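Local atomic coordinates of Orf11 (PDB entry 6O43), a protein that probably acts as a lysin, an enzyme that breaks down the cell wall of the staphylococcal host of the phage. Residues Lys6-Thr11 with Pro177-Asn183; Val30-Phe36 with Phe64-Lys69; Val54-Val59 with Ala97-Val101; Gln109-Tyr113 with Val126-Asn131; Ala153-Ala158 with Tyr174-Phe178. All blocks are in the same frame, centred on the assembly; numbering follows the deposited sequence.

Interaction 1. Residues Lys6-Thr11 with Pro177-Asn183; sequences KIDKFT and PFLDGAN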
# COMPACT_ATOMS: atom_id res chain seq x y z
N LYS A 6 5.35 -13.17 -3.07
CA LYS A 6 4.18 -12.31 -3.25
C LYS A 6 4.47 -10.88 -2.82
O LYS A 6 4.09 -9.92 -3.50
CB LYS A 6 2.99 -12.88 -2.49
CG LYS A 6 2.50 -14.22 -3.04
CD LYS A 6 1.11 -14.58 -2.52
CE LYS A 6 1.17 -15.18 -1.12
NZ LYS A 6 0.15 -16.26 -0.96
N ILE A 7 5.15 -10.71 -1.68
CA ILE A 7 5.54 -9.38 -1.24
C ILE A 7 6.41 -8.71 -2.30
O ILE A 7 6.18 -7.55 -2.66
CB ILE A 7 6.27 -9.45 0.11
CG1 ILE A 7 5.32 -9.94 1.21
CG2 ILE A 7 6.88 -8.10 0.47
CD1 ILE A 7 6.04 -10.47 2.44
N ASP A 8 7.41 -9.42 -2.80
CA ASP A 8 8.33 -8.85 -3.79
C ASP A 8 7.57 -8.38 -5.02
O ASP A 8 7.72 -7.23 -5.46
CB ASP A 8 9.40 -9.87 -4.17
CG ASP A 8 10.46 -10.03 -3.09
OD1 ASP A 8 10.43 -9.27 -2.10
OD2 ASP A 8 11.33 -10.92 -3.24
N LYS A 9 6.76 -9.26 -5.61
CA LYS A 9 5.97 -8.87 -6.77
C LYS A 9 5.13 -7.63 -6.47
O LYS A 9 4.98 -6.75 -7.31
CB LYS A 9 5.09 -10.02 -7.23
CG LYS A 9 5.85 -11.26 -7.67
CD LYS A 9 4.91 -12.33 -8.23
N PHE A 10 4.58 -7.56 -5.25
CA PHE A 10 3.68 -6.46 -4.91
C PHE A 10 4.45 -5.15 -4.74
O PHE A 10 4.14 -4.15 -5.40
CB PHE A 10 2.90 -6.81 -3.64
CG PHE A 10 1.78 -5.86 -3.34
CD1 PHE A 10 0.56 -5.99 -3.98
CD2 PHE A 10 1.94 -4.85 -2.41
CE1 PHE A 10 -0.48 -5.12 -3.71
CE2 PHE A 10 0.91 -3.97 -2.13
CZ PHE A 10 -0.31 -4.11 -2.78
N THR A 11 5.45 -5.13 -3.86
CA THR A 11 6.17 -3.89 -3.59
C THR A 11 6.80 -3.31 -4.86
O THR A 11 6.92 -2.09 -4.99
CB THR A 11 7.24 -4.09 -2.52
OG1 THR A 11 8.15 -5.12 -2.93
CG2 THR A 11 6.62 -4.46 -1.19
N PRO A 177 1.11 -4.81 5.02
CA PRO A 177 0.19 -4.35 3.97
C PRO A 177 0.52 -4.92 2.60
O PRO A 177 -0.40 -5.13 1.80
CB PRO A 177 0.36 -2.82 4.00
CG PRO A 177 1.75 -2.61 4.57
CD PRO A 177 1.94 -3.72 5.57
N PHE A 178 1.79 -5.20 2.32
CA PHE A 178 2.16 -5.72 1.01
C PHE A 178 1.68 -7.15 0.83
O PHE A 178 1.14 -7.51 -0.23
CB PHE A 178 3.67 -5.63 0.81
CG PHE A 178 4.25 -4.29 1.17
CD1 PHE A 178 3.78 -3.13 0.56
CD2 PHE A 178 5.27 -4.18 2.11
CE1 PHE A 178 4.31 -1.90 0.89
CE2 PHE A 178 5.80 -2.95 2.44
CZ PHE A 178 5.32 -1.80 1.83
N LEU A 179 1.86 -8.00 1.85
CA LEU A 179 1.36 -9.37 1.76
C LEU A 179 -0.16 -9.40 1.72
O LEU A 179 -0.76 -10.08 0.88
CB LEU A 179 1.89 -10.20 2.93
CG LEU A 179 1.45 -11.67 2.93
CD1 LEU A 179 1.86 -12.35 1.64
CD2 LEU A 179 2.02 -12.41 4.13
N ASP A 180 -0.81 -8.67 2.63
CA ASP A 180 -2.27 -8.62 2.64
C ASP A 180 -2.81 -8.10 1.31
O ASP A 180 -3.81 -8.61 0.79
CB ASP A 180 -2.76 -7.76 3.80
CG ASP A 180 -2.46 -8.38 5.15
OD1 ASP A 180 -1.93 -9.51 5.18
OD2 ASP A 180 -2.76 -7.74 6.18
N GLY A 181 -2.16 -7.07 0.75
CA GLY A 181 -2.60 -6.55 -0.53
C GLY A 181 -2.50 -7.59 -1.64
O GLY A 181 -3.44 -7.77 -2.42
N ALA A 182 -1.37 -8.29 -1.70
CA ALA A 182 -1.20 -9.32 -2.72
C ALA A 182 -2.24 -10.42 -2.58
O ALA A 182 -2.83 -10.87 -3.57
CB ALA A 182 0.21 -9.91 -2.65
N ASN A 183 -2.49 -10.87 -1.34
CA ASN A 183 -3.45 -11.95 -1.13
C ASN A 183 -4.87 -11.52 -1.49
O ASN A 183 -5.65 -12.33 -2.01
CB ASN A 183 -3.39 -12.43 0.32
CG ASN A 183 -2.17 -13.27 0.60
OD1 ASN A 183 -1.58 -13.85 -0.31
ND2 ASN A 183 -1.78 -13.35 1.87
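Segments 6-11 of helix 3-11, close to the amino terminus, and 177-183 of helix 177-187, near the other end of the chain, run at 90° to each other. Their axes are 8.4 Å apart at closest approach, and the CA atoms of Ile7 and Leu179 approach to 5.1 Å. Small residues permit this closeness. Gly181 faces helix 3-11 without a side chain, and a CB there would lie only 2.7 Å from Phe10 CZ; Ala182 offers a single methyl, with Lys6 CB to Ala182 CB at 4.1 Å. The Phe10 ring therefore lies directly against the backbone of the other helix. One of its faces covers Phe178 O, 3.5 Å from Phe10 CD2, and Ala182 N, 3.8 Å from Phe10 CD1. Thr11 turns its methyl onto the Phe178 ring in a CH-pi contact, CG2 standing 3.5 Å from the ring centroid. Ile7 bridges the bases of two neighbouring side chains, CG1 to Leu179 CB at 3.8 Å and CG2 to Phe178 CB at 4.1 Å. At the more exposed end Lys6 extends over Leu179, and its NZ gives a weak hydrogen bond to Asn183 OD1, 3.0 Å. The junction thus brings together helices from near the two ends of the chain. Tyr67 of helix 61-71 packs against Phe10 and Phe178, Ile143 of helix 143-147 touches both rings, and Ala157 and Ala158 of helix 152-159 border Phe178.

Interaction 2. Residues Val30-Phe36 with Phe64-Lys69; sequences VKGYGRF and FAVYEK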
# COMPACT_ATOMS: atom_id res chain seq x y z
N VAL A 30 -15.63 -4.34 -2.69
CA VAL A 30 -15.16 -3.41 -1.67
C VAL A 30 -16.27 -2.62 -1.01
O VAL A 30 -16.00 -1.89 -0.04
CB VAL A 30 -14.10 -2.44 -2.24
CG1 VAL A 30 -13.03 -3.21 -3.00
CG2 VAL A 30 -14.77 -1.40 -3.13
N LYS A 31 -17.51 -2.72 -1.50
CA LYS A 31 -18.57 -1.83 -1.03
C LYS A 31 -18.81 -1.96 0.47
O LYS A 31 -19.26 -0.99 1.10
CB LYS A 31 -19.87 -2.11 -1.80
CG LYS A 31 -20.39 -3.53 -1.66
N GLY A 32 -18.54 -3.12 1.05
CA GLY A 32 -18.74 -3.28 2.48
C GLY A 32 -17.56 -2.96 3.36
O GLY A 32 -17.62 -3.17 4.58
N TYR A 33 -16.47 -2.42 2.81
CA TYR A 33 -15.22 -2.28 3.54
C TYR A 33 -14.81 -0.82 3.69
O TYR A 33 -15.07 0.01 2.81
CB TYR A 33 -14.09 -3.04 2.85
CG TYR A 33 -14.20 -4.53 2.98
CD1 TYR A 33 -13.84 -5.17 4.16
CD2 TYR A 33 -14.66 -5.31 1.93
CE1 TYR A 33 -13.94 -6.55 4.29
CE2 TYR A 33 -14.77 -6.68 2.04
CZ TYR A 33 -14.41 -7.29 3.23
OH TYR A 33 -14.51 -8.66 3.35
N GLY A 34 -14.15 -0.53 4.81
CA GLY A 34 -13.53 0.77 5.01
C GLY A 34 -14.49 1.92 4.79
O GLY A 34 -15.66 1.88 5.19
N ARG A 35 -13.99 2.97 4.14
CA ARG A 35 -14.79 4.17 3.92
C ARG A 35 -15.76 4.04 2.76
O ARG A 35 -16.66 4.87 2.63
CB ARG A 35 -13.86 5.37 3.72
CG ARG A 35 -13.17 5.75 5.02
CD ARG A 35 -11.93 6.59 4.83
NE ARG A 35 -11.27 6.78 6.12
CZ ARG A 35 -10.48 5.88 6.69
NH1 ARG A 35 -10.22 4.73 6.07
NH2 ARG A 35 -9.94 6.12 7.88
N PHE A 36 -15.61 3.01 1.91
CA PHE A 36 -16.69 2.70 0.99
C PHE A 36 -17.97 2.40 1.75
O PHE A 36 -19.07 2.67 1.26
CB PHE A 36 -16.31 1.53 0.08
CG PHE A 36 -15.01 1.73 -0.67
CD1 PHE A 36 -14.90 2.71 -1.64
CD2 PHE A 36 -13.92 0.91 -0.41
CE1 PHE A 36 -13.71 2.89 -2.33
CE2 PHE A 36 -12.73 1.09 -1.10
CZ PHE A 36 -12.63 2.08 -2.07
N PHE A 64 -5.87 1.16 -4.54
CA PHE A 64 -6.66 1.97 -3.63
C PHE A 64 -7.67 1.11 -2.87
O PHE A 64 -7.74 1.15 -1.64
CB PHE A 64 -7.36 3.08 -4.43
CG PHE A 64 -7.94 4.18 -3.58
CD1 PHE A 64 -7.13 5.24 -3.18
CD2 PHE A 64 -9.28 4.18 -3.23
CE1 PHE A 64 -7.65 6.27 -2.42
CE2 PHE A 64 -9.80 5.21 -2.46
CZ PHE A 64 -8.98 6.26 -2.06
N ALA A 65 -8.45 0.31 -3.61
CA ALA A 65 -9.48 -0.51 -2.98
C ALA A 65 -8.87 -1.56 -2.06
O ALA A 65 -9.36 -1.78 -0.95
CB ALA A 65 -10.34 -1.18 -4.06
N VAL A 66 -7.82 -2.24 -2.52
CA VAL A 66 -7.22 -3.31 -1.72
C VAL A 66 -6.64 -2.75 -0.42
O VAL A 66 -6.74 -3.38 0.64
CB VAL A 66 -6.15 -4.06 -2.54
CG1 VAL A 66 -5.13 -4.69 -1.61
CG2 VAL A 66 -6.81 -5.11 -3.41
N TYR A 67 -6.03 -1.57 -0.48
CA TYR A 67 -5.49 -0.97 0.74
C TYR A 67 -6.60 -0.47 1.66
O TYR A 67 -6.51 -0.62 2.88
CB TYR A 67 -4.52 0.15 0.40
CG TYR A 67 -3.07 -0.29 0.41
CD1 TYR A 67 -2.74 -1.62 0.22
CD2 TYR A 67 -2.04 0.62 0.63
CE1 TYR A 67 -1.42 -2.04 0.23
CE2 TYR A 67 -0.72 0.21 0.65
CZ TYR A 67 -0.42 -1.12 0.45
OH TYR A 67 0.90 -1.54 0.46
N GLU A 68 -7.65 0.13 1.09
CA GLU A 68 -8.77 0.56 1.92
C GLU A 68 -9.43 -0.63 2.61
O GLU A 68 -9.79 -0.54 3.79
CB GLU A 68 -9.79 1.33 1.07
CG GLU A 68 -10.98 1.85 1.85
CD GLU A 68 -10.59 2.85 2.93
OE1 GLU A 68 -9.47 3.41 2.86
OE2 GLU A 68 -11.40 3.08 3.85
N LYS A 69 -9.58 -1.74 1.90
CA LYS A 69 -10.17 -2.93 2.51
C LYS A 69 -9.31 -3.44 3.66
O LYS A 69 -9.84 -3.80 4.72
CB LYS A 69 -10.36 -4.02 1.45
CG LYS A 69 -10.98 -5.31 1.97
CD LYS A 69 -9.92 -6.31 2.39
CE LYS A 69 -10.54 -7.58 2.97
NZ LYS A 69 -9.51 -8.57 3.40
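A type I beta turn from Val30 to Tyr33 leads from helix 23-30 towards the short helix 34-38, and this turn between two helices lies against helix 61-71 of the all-helical fold. Glu68 organises the contact. With chi1 at t and chi2 at p, its side chain curls so that the carboxylate meets the backbone at Gly34 and Arg35, where OE2 accepts the backbone N of Arg35 at 2.6 Å. Gly34 passes this oxygen at 3.3 Å from its CA; a CB on Gly34 would collide with Glu68 OE2, and the backbone phi of 53° also suits a glycine. Arg35 has a largely extended side chain (m, t, t), which returns its guanidinium to the same carboxylate. Its other bonds go to Leu77 O and Asn81 OD1 through NH2 and to Gly72 O through NH1, while a cation-pi contact with Trp39 connects the network to a residue that lines the I3C pocket. Phe36, chi1 m, brings its ring against the aliphatic part of Glu68, CE2 to CG at 3.5 Å, and reaches Phe64 CD2 with CZ at 4.1 Å. Val30 CG1 meets Ala65 CB at 3.5 Å. On the outer margin Lys69 lies across the Tyr33 ring, CG 3.6 Å from the centroid in a CH-pi contact. The salt bridge itself is compact: Arg35 NH1 stands 3.0 Å from Glu68 OE2, near the guanidinium plane.

Interaction 3. Residues Val54-Val59 with Ala97-Val101; sequences VKEIGV and ARKLV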
# COMPACT_ATOMS: atom_id res chain seq x y z
N VAL A 54 -9.29 8.58 -8.44
CA VAL A 54 -7.91 8.23 -8.12
C VAL A 54 -7.20 7.70 -9.36
O VAL A 54 -6.01 7.95 -9.58
CB VAL A 54 -7.84 7.24 -6.95
CG1 VAL A 54 -8.60 7.77 -5.74
CG2 VAL A 54 -8.36 5.87 -7.35
N LYS A 55 -7.93 6.96 -10.21
CA LYS A 55 -7.34 6.46 -11.45
C LYS A 55 -6.84 7.61 -12.32
O LYS A 55 -5.74 7.54 -12.87
CB LYS A 55 -8.37 5.62 -12.21
CG LYS A 55 -7.84 5.04 -13.51
CD LYS A 55 -8.91 4.24 -14.25
CE LYS A 55 -8.29 3.35 -15.31
NZ LYS A 55 -7.25 2.46 -14.70
N GLU A 56 -7.65 8.66 -12.47
CA GLU A 56 -7.25 9.80 -13.28
C GLU A 56 -5.97 10.44 -12.74
O GLU A 56 -5.19 11.01 -13.52
CB GLU A 56 -8.37 10.83 -13.33
CG GLU A 56 -9.21 10.77 -14.59
CD GLU A 56 -8.51 11.39 -15.77
OE1 GLU A 56 -7.63 12.25 -15.56
OE2 GLU A 56 -8.84 11.02 -16.92
N ILE A 57 -5.75 10.37 -11.43
CA ILE A 57 -4.59 11.02 -10.83
C ILE A 57 -3.34 10.16 -10.97
O ILE A 57 -2.22 10.69 -11.02
CB ILE A 57 -4.89 11.35 -9.36
CG1 ILE A 57 -5.88 12.51 -9.28
CG2 ILE A 57 -3.61 11.65 -8.60
CD1 ILE A 57 -6.54 12.67 -7.93
N GLY A 58 -3.48 8.84 -11.04
CA GLY A 58 -2.35 7.97 -11.27
C GLY A 58 -2.23 6.82 -10.29
O GLY A 58 -1.22 6.12 -10.28
N VAL A 59 -3.25 6.61 -9.47
CA VAL A 59 -3.30 5.51 -8.52
C VAL A 59 -4.27 4.46 -9.05
O VAL A 59 -5.42 4.78 -9.37
CB VAL A 59 -3.71 5.97 -7.11
CG1 VAL A 59 -4.04 4.78 -6.23
CG2 VAL A 59 -2.60 6.81 -6.49
N ALA A 97 -4.64 10.50 -3.41
CA ALA A 97 -4.12 10.01 -4.68
C ALA A 97 -2.90 10.80 -5.12
O ALA A 97 -1.87 10.23 -5.50
CB ALA A 97 -5.20 10.05 -5.76
N ARG A 98 -2.99 12.14 -5.06
CA ARG A 98 -1.84 12.96 -5.42
C ARG A 98 -0.69 12.78 -4.43
O ARG A 98 0.48 12.80 -4.83
CB ARG A 98 -2.25 14.43 -5.51
CG ARG A 98 -3.11 14.76 -6.73
CD ARG A 98 -3.38 16.25 -6.84
NE ARG A 98 -4.18 16.75 -5.72
CZ ARG A 98 -5.46 17.08 -5.81
NH1 ARG A 98 -6.10 16.97 -6.97
NH2 ARG A 98 -6.11 17.53 -4.74
N LYS A 99 -1.00 12.57 -3.15
CA LYS A 99 0.04 12.31 -2.17
C LYS A 99 0.77 11.00 -2.48
O LYS A 99 2.00 10.94 -2.41
CB LYS A 99 -0.56 12.27 -0.76
CG LYS A 99 0.42 12.58 0.35
CD LYS A 99 -0.31 13.00 1.62
N LEU A 100 0.02 9.97 -2.86
CA LEU A 100 0.64 8.68 -3.18
C LEU A 100 1.49 8.75 -4.44
O LEU A 100 2.52 8.08 -4.53
CB LEU A 100 -0.45 7.62 -3.32
CG LEU A 100 -0.19 6.26 -2.67
CD1 LEU A 100 0.45 6.44 -1.31
CD2 LEU A 100 -1.49 5.48 -2.56
N VAL A 101 1.08 9.56 -5.42
CA VAL A 101 1.90 9.72 -6.61
C VAL A 101 3.21 10.41 -6.26
O VAL A 101 4.29 10.00 -6.73
CB VAL A 101 1.12 10.49 -7.69
CG1 VAL A 101 2.03 10.86 -8.86
CG2 VAL A 101 -0.07 9.67 -8.19
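Ile57, Ala97 and Val59 contribute most of this largely apolar contact, in which no hydrogen bond spans the two segments. Ile57, the last helical residue of helix 44-57, directs its side chain at helix 89-104; CG2 lies 3.6 Å from Ala97 CB and 3.7 Å from Arg98 CG. Ala97 is small enough to let the backbones come close, its CA being 5.4 Å from that of Val54. After Ile57 the helix ends in a Schellman motif: Val59 N bonds to Val54 O at 3.1 Å, Gly58 N bonds weakly to Lys55 O at 3.2 Å, and Gly58 takes a phi of 130°. This reversal brings Val59 back onto the same partner helix, where its CG2 reaches Ala97 O at 3.6 Å, Leu100 CB at 3.9 Å and Val101 CG2 at 4.2 Å. The contact therefore fastens the end of helix 44-57 to the flank of helix 89-104. Phe64 of helix 61-71 covers Val54 and Val59, and Leu80 and His82 border Leu100.

Interaction 4. Residues Gln109-Tyr113 with Val126-Asn131; sequences QPSWY and VQRKGN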
# COMPACT_ATOMS: atom_id res chain seq x y z
N GLN A 109 15.69 5.75 1.47
CA GLN A 109 16.36 4.49 1.76
C GLN A 109 15.55 3.78 2.84
O GLN A 109 14.77 4.43 3.55
CB GLN A 109 17.80 4.72 2.23
CG GLN A 109 17.91 5.38 3.60
CD GLN A 109 19.31 5.89 3.91
OE1 GLN A 109 20.05 6.28 3.00
NE2 GLN A 109 19.68 5.89 5.19
N PRO A 110 15.70 2.47 2.97
CA PRO A 110 14.90 1.74 3.96
C PRO A 110 15.24 2.17 5.38
O PRO A 110 16.34 2.66 5.67
CB PRO A 110 15.27 0.27 3.71
CG PRO A 110 15.78 0.24 2.29
CD PRO A 110 16.51 1.56 2.14
N SER A 111 14.27 1.98 6.27
CA SER A 111 14.37 2.35 7.67
C SER A 111 14.31 1.07 8.50
O SER A 111 13.24 0.46 8.62
CB SER A 111 13.26 3.32 8.06
OG SER A 111 13.11 3.38 9.47
N TRP A 112 15.45 0.65 9.05
CA TRP A 112 15.56 -0.68 9.63
C TRP A 112 15.21 -0.74 11.11
O TRP A 112 15.06 -1.84 11.64
CB TRP A 112 16.97 -1.23 9.39
CG TRP A 112 17.27 -1.39 7.94
CD1 TRP A 112 18.07 -0.59 7.18
CD2 TRP A 112 16.75 -2.39 7.06
NE1 TRP A 112 18.10 -1.05 5.88
CE2 TRP A 112 17.30 -2.15 5.78
CE3 TRP A 112 15.89 -3.48 7.24
CZ2 TRP A 112 17.00 -2.96 4.69
CZ3 TRP A 112 15.60 -4.28 6.14
CH2 TRP A 112 16.15 -4.01 4.89
N TYR A 113 15.06 0.40 11.78
CA TYR A 113 14.67 0.39 13.18
C TYR A 113 13.65 1.49 13.45
O TYR A 113 13.61 2.51 12.76
CB TYR A 113 15.88 0.56 14.12
CG TYR A 113 16.54 1.92 14.08
CD1 TYR A 113 17.53 2.21 13.15
CD2 TYR A 113 16.18 2.91 14.99
CE1 TYR A 113 18.13 3.45 13.11
CE2 TYR A 113 16.79 4.15 14.96
CZ TYR A 113 17.76 4.42 14.02
OH TYR A 113 18.36 5.65 13.99
N VAL A 126 21.00 -8.73 5.88
CA VAL A 126 19.64 -8.43 5.45
C VAL A 126 19.51 -6.95 5.10
O VAL A 126 18.90 -6.59 4.08
CB VAL A 126 18.63 -8.85 6.53
CG1 VAL A 126 17.28 -8.19 6.27
CG2 VAL A 126 18.48 -10.37 6.55
N GLN A 127 20.07 -6.08 5.94
CA GLN A 127 20.05 -4.65 5.64
C GLN A 127 20.75 -4.36 4.32
O GLN A 127 20.26 -3.56 3.51
CB GLN A 127 20.70 -3.86 6.78
CG GLN A 127 19.96 -3.93 8.11
CD GLN A 127 20.59 -3.05 9.17
OE1 GLN A 127 20.96 -1.90 8.91
NE2 GLN A 127 20.74 -3.59 10.38
N ARG A 128 21.89 -5.01 4.09
CA ARG A 128 22.62 -4.82 2.84
C ARG A 128 21.75 -5.17 1.64
O ARG A 128 21.65 -4.40 0.68
CB ARG A 128 23.90 -5.65 2.85
CG ARG A 128 24.99 -5.11 3.75
CD ARG A 128 26.07 -6.14 4.02
NE ARG A 128 26.24 -7.08 2.91
CZ ARG A 128 26.74 -6.77 1.72
NH1 ARG A 128 27.12 -5.52 1.47
NH2 ARG A 128 26.86 -7.69 0.78
N LYS A 129 21.12 -6.34 1.67
CA LYS A 129 20.28 -6.76 0.55
C LYS A 129 19.12 -5.79 0.36
O LYS A 129 18.81 -5.40 -0.78
CB LYS A 129 19.78 -8.18 0.78
CG LYS A 129 20.90 -9.20 0.79
CD LYS A 129 20.47 -10.52 1.40
CE LYS A 129 21.68 -11.43 1.62
NZ LYS A 129 22.51 -11.53 0.38
N GLY A 130 18.47 -5.38 1.45
CA GLY A 130 17.36 -4.45 1.34
C GLY A 130 17.79 -3.10 0.82
O GLY A 130 17.16 -2.53 -0.08
N ASN A 131 18.87 -2.55 1.38
CA ASN A 131 19.39 -1.28 0.90
C ASN A 131 19.70 -1.34 -0.59
O ASN A 131 19.38 -0.41 -1.34
CB ASN A 131 20.65 -0.88 1.68
CG ASN A 131 20.36 -0.57 3.13
OD1 ASN A 131 19.22 -0.32 3.51
ND2 ASN A 131 21.41 -0.56 3.95
O HOH W 1 18.89 2.25 4.88
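In this all-helical fold the irregular segment 109-113, in the loop after helix 89-104, packs on helix 124-136, mainly through one inserted tryptophan. Pro110 makes the first contact, its ring resting near the helix with CG 3.9 Å from Gly130 O and CD 3.6 Å from Asn131 OD1. Its carbonyl oxygen takes part as well, because a water donates to Pro110 O at 2.7 Å and to Asn131 OD1 at 2.9 Å. At Ser111 the side chain turns away, while its backbone N bonds to Thr155 OG1 of helix 152-159. Trp112 then points back and carries by far the largest share of the buried surface. Its indole lies beside Gly130, with CZ2 3.7 Å from the glycine CA; a CB on Gly130 would sit 2.3 Å from Trp112 CH2, so the absence of a side chain admits the ring. Gln127 covers one indole face with its CG, 3.7 Å from the centroid of the five-membered ring in a CH-pi contact, while its NE2 bonds to Val122 O. Val126 CG1 touches Trp112 CZ3 at 4.3 Å. The polar edge of the indole is satisfied too: Trp112 NE1 donates to Asn131 OD1 at 2.7 Å, the same oxygen that accepts from the water.

Interaction 5. Residues Ala153-Ala158 with Tyr174-Phe178; sequences AATWAA and YGNPF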
# COMPACT_ATOMS: atom_id res chain seq x y z
N ALA A 153 8.09 -0.13 9.92
CA ALA A 153 7.15 -1.23 9.68
C ALA A 153 7.03 -1.54 8.20
O ALA A 153 6.93 -2.71 7.81
CB ALA A 153 5.78 -0.90 10.28
N ALA A 154 7.03 -0.51 7.35
CA ALA A 154 6.96 -0.75 5.91
C ALA A 154 8.23 -1.40 5.39
O ALA A 154 8.19 -2.27 4.51
CB ALA A 154 6.68 0.56 5.17
N THR A 155 9.38 -0.99 5.93
CA THR A 155 10.64 -1.62 5.55
C THR A 155 10.67 -3.09 5.95
O THR A 155 11.04 -3.96 5.16
CB THR A 155 11.82 -0.87 6.17
OG1 THR A 155 11.97 0.39 5.51
CG2 THR A 155 13.11 -1.69 6.04
N TRP A 156 10.29 -3.38 7.20
CA TRP A 156 10.23 -4.77 7.65
C TRP A 156 9.27 -5.58 6.79
O TRP A 156 9.58 -6.72 6.41
CB TRP A 156 9.80 -4.83 9.11
CG TRP A 156 10.75 -4.16 10.06
CD1 TRP A 156 12.11 -4.02 9.91
CD2 TRP A 156 10.42 -3.54 11.30
NE1 TRP A 156 12.63 -3.36 10.99
CE2 TRP A 156 11.62 -3.05 11.86
CE3 TRP A 156 9.23 -3.36 12.01
CZ2 TRP A 156 11.66 -2.38 13.08
CZ3 TRP A 156 9.27 -2.69 13.22
CH2 TRP A 156 10.48 -2.21 13.74
N ALA A 157 8.10 -5.02 6.47
CA ALA A 157 7.13 -5.76 5.67
C ALA A 157 7.70 -6.12 4.30
O ALA A 157 7.44 -7.21 3.78
CB ALA A 157 5.84 -4.94 5.51
N ALA A 158 8.48 -5.21 3.71
CA ALA A 158 9.00 -5.45 2.37
C ALA A 158 10.23 -6.36 2.38
O ALA A 158 10.40 -7.20 1.49
CB ALA A 158 9.35 -4.12 1.70
N TYR A 174 2.93 -5.92 14.07
CA TYR A 174 2.47 -5.08 12.98
C TYR A 174 2.00 -5.95 11.83
O TYR A 174 2.55 -7.03 11.57
CB TYR A 174 3.58 -4.14 12.49
CG TYR A 174 4.15 -3.23 13.55
CD1 TYR A 174 3.59 -1.99 13.81
CD2 TYR A 174 5.27 -3.61 14.29
CE1 TYR A 174 4.12 -1.15 14.78
CE2 TYR A 174 5.81 -2.77 15.25
CZ TYR A 174 5.23 -1.54 15.49
OH TYR A 174 5.76 -0.71 16.45
N GLY A 175 0.97 -5.48 11.13
CA GLY A 175 0.52 -6.16 9.93
C GLY A 175 1.45 -5.93 8.76
O GLY A 175 2.32 -5.06 8.79
N ASN A 176 1.27 -6.73 7.72
CA ASN A 176 2.04 -6.56 6.49
C ASN A 176 1.11 -6.10 5.38
O ASN A 176 0.36 -6.91 4.82
CB ASN A 176 2.75 -7.86 6.09
CG ASN A 176 3.70 -7.68 4.92
OD1 ASN A 176 3.48 -6.83 4.05
ND2 ASN A 176 4.76 -8.47 4.89
N PRO A 177 1.11 -4.81 5.02
CA PRO A 177 0.19 -4.35 3.97
C PRO A 177 0.52 -4.92 2.60
O PRO A 177 -0.40 -5.13 1.80
CB PRO A 177 0.36 -2.82 4.00
CG PRO A 177 1.75 -2.61 4.57
CD PRO A 177 1.94 -3.72 5.57
N PHE A 178 1.79 -5.20 2.32
CA PHE A 178 2.16 -5.72 1.01
C PHE A 178 1.68 -7.15 0.83
O PHE A 178 1.14 -7.51 -0.23
CB PHE A 178 3.67 -5.63 0.81
CG PHE A 178 4.25 -4.29 1.17
CD1 PHE A 178 3.78 -3.13 0.56
CD2 PHE A 178 5.27 -4.18 2.11
CE1 PHE A 178 4.31 -1.90 0.89
CE2 PHE A 178 5.80 -2.95 2.44
CZ PHE A 178 5.32 -1.80 1.83
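Ala157 is the small bump around which the approach to helix 177-187 wraps. Its CB fits among three residues, 3.4 Å from Asn176 OD1, 3.5 Å from Phe178 CD2 and 4.1 Å from Pro177 CD. The run of alanines along this face of helix 152-159 forms a shallow groove that receives the Phe178 ring: CE2 comes to 3.2 Å from Ala154 O and 3.8 Å from Ala158 CB, and CZ to 4.3 Å from Ala154 CB. The ring presents its edge to Ala154 O and Ala158 N, and so reaches down to the helix backbone. Further back in 174-178, Tyr174 closes the other end. Ala153 CB sits over a face of its ring, 4.3 Å from CD1, and Trp156 CZ3 approaches Tyr174 CE2 at 4.0 Å. Asn176 adds the polar tie. From the N-cap position its OD1 accepts Leu179 N, and its ND2 donates to Ala157 O at 3.2 Å, so one amide caps helix 177-187 and also joins it to helix 152-159. Around this junction, from helix 3-11, Ile7 touches Asn176 and Thr11 touches Phe178, Tyr67 of helix 61-71 meets Pro177 and Phe178, and Ile143 and Tyr147 of helix 143-147 also pack against Phe178.

In the fold
Interactions 1 and 5 are the most central, share Pro177 and Phe178, and set helix 177-187 against helices 3-11 and 152-159, largely by apolar packing. Interaction 2, also buried, differs in having a charged pair at its heart; it touches interactions 1 and 5 where Tyr67 meets Phe178, and interaction 3 where Phe64 meets Val54 and Val59. Interaction 3, partly buried, lacks polar links altogether. Farthest from the chain's centre is interaction 4, whose contact includes a water; Ser111 and Trp112 join it to interaction 5 through probable hydrogen bonds to Thr155 and Trp156. Interactions 2 and 4, on opposite sides of the centre, lie about 30 Å apart between centres.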